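Local coordinates for glutathione S-transferase (Acinetobacter baumannii, PDB 4MP4), which probably catalyses the conjugation of glutathione to electrophilic substrates through nucleophilic attack by the glutathione thiol, at the interface of chains A and B. Sequence-based numbering; all coordinates share one arbitrary frame. Chains: chain A/B, Glutathione S-transferase.

The interface of chains A and B. Residues chain A 69, 71, 76; chain B 96, 99-100, 102-103.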
# COMPACT_ATOMS: atom_id res chain seq x y z
N PHE A 69 -3.60 21.69 -3.57
CA PHE A 69 -3.16 20.33 -3.85
C PHE A 69 -4.00 19.36 -3.05
O PHE A 69 -4.11 19.50 -1.84
CB PHE A 69 -1.68 20.18 -3.49
CG PHE A 69 -1.12 18.83 -3.74
CD1 PHE A 69 -1.07 18.32 -5.03
CD2 PHE A 69 -0.64 18.07 -2.70
CE1 PHE A 69 -0.54 17.06 -5.26
CE2 PHE A 69 -0.11 16.82 -2.92
CZ PHE A 69 -0.06 16.31 -4.21
N LEU A 71 -4.86 15.19 -2.27
CA LEU A 71 -4.09 13.95 -2.26
C LEU A 71 -4.84 12.83 -1.53
O LEU A 71 -5.42 13.07 -0.47
CB LEU A 71 -2.73 14.21 -1.62
CG LEU A 71 -1.79 13.02 -1.42
CD1 LEU A 71 -1.27 12.46 -2.75
CD2 LEU A 71 -0.66 13.42 -0.50
N ALA A 76 0.46 7.40 1.21
CA ALA A 76 0.93 8.51 0.39
C ALA A 76 0.81 9.80 1.17
O ALA A 76 1.75 10.60 1.22
CB ALA A 76 0.13 8.60 -0.90
N GLN B 96 4.97 17.36 -4.75
CA GLN B 96 3.57 17.09 -5.00
C GLN B 96 3.41 16.00 -6.06
O GLN B 96 2.54 15.13 -5.95
CB GLN B 96 2.82 18.38 -5.39
CG GLN B 96 2.89 19.44 -4.30
CD GLN B 96 1.86 20.55 -4.44
OE1 GLN B 96 1.36 20.83 -5.53
NE2 GLN B 96 1.54 21.20 -3.32
N ALA B 99 4.15 12.78 -4.41
CA ALA B 99 3.01 12.35 -3.61
C ALA B 99 1.93 11.71 -4.47
O ALA B 99 1.36 10.68 -4.10
CB ALA B 99 2.43 13.52 -2.80
N ARG B 100 1.66 12.31 -5.63
CA ARG B 100 0.73 11.72 -6.57
C ARG B 100 1.28 10.37 -7.07
O ARG B 100 0.53 9.41 -7.27
CB ARG B 100 0.44 12.66 -7.75
CG ARG B 100 -0.53 12.08 -8.79
CD ARG B 100 -1.98 12.31 -8.42
NE ARG B 100 -2.27 13.74 -8.36
CZ ARG B 100 -2.78 14.38 -7.31
NH1 ARG B 100 -3.09 13.72 -6.20
NH2 ARG B 100 -2.97 15.68 -7.37
N ARG B 102 3.21 8.28 -5.30
CA ARG B 102 2.95 7.35 -4.21
C ARG B 102 1.47 7.00 -4.13
O ARG B 102 1.12 5.87 -3.87
CB ARG B 102 3.46 7.88 -2.87
CG ARG B 102 4.98 7.84 -2.72
CD ARG B 102 5.40 8.17 -1.30
NE ARG B 102 6.84 8.22 -1.09
CZ ARG B 102 7.54 9.34 -0.93
NH1 ARG B 102 6.93 10.52 -0.97
NH2 ARG B 102 8.85 9.29 -0.74
N GLN B 103 0.61 7.96 -4.40
CA GLN B 103 -0.83 7.71 -4.46
C GLN B 103 -1.22 6.66 -5.51
O GLN B 103 -1.91 5.67 -5.20
CB GLN B 103 -1.58 9.00 -4.73
CG GLN B 103 -3.09 8.85 -4.79
CD GLN B 103 -3.76 10.13 -5.30
OE1 GLN B 103 -3.24 11.24 -5.12
NE2 GLN B 103 -4.92 9.98 -5.93
O HOH W 1 4.14 11.08 -0.81
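A:Phe69 lies flat against the side chain of B:Gln96 where strand 69-72 of chain A, in the N-terminal domain that binds glutathione in this family, packs on helix 95-110 of chain B, in a two-fold interface that probably corresponds to the dimer typical of glutathione transferases. The two side chains slide past each other in opposite directions, the glutamine starting at the far end of the ring. B:Gln96 CB lies over the ring face, displaced towards the rim at CE1 and CZ, 3.8 Å from the centroid, in a CH-pi contact. B:Gln96 CG passes over A:Phe69 CG and CD2, and the amide carbon CD comes down 3.5 Å from A:Phe69 CG. At the tip OE1 lies by A:Phe69 CD1, while NE2 reaches A:Phe69 CB at 3.4 Å. Ring and amide planes differ by 18°, so the amide stacks over the CB–CG end of the phenylalanine while the methylenes cover the ring; the chain, extended beyond CG, lets glutamine do both. Phenylalanine suits the opposite place because its flat apolar face receives them; chi1 of -180° carries the ring out to the helix, where A:Phe69 CZ reaches B:Gln96 O.

The guanidinium of B:Arg100 flanks A:Phe69 CE1, its plane turned 31° from the ring. Its bent chain also brings B:Arg100 NH1 to B:Gln103 OE1 in a 2.7 Å hydrogen bond, which should restrain both long side chains. A:Leu71 CD1 packs beside that same OE1 and against B:Ala99 CB, 3.8 Å away; the small alanine lets the branched leucine approach closely. A:Ala76, on helix 74-84, has just a methyl to place, so its CB rests on the backbone of B:Gln103 and beside B:Arg102 CB. Beyond it, water 1 links the chains, 3.2 Å from A:Ala76 O and 2.8 Å from B:Arg102 NH1, in the plane of that guanidinium.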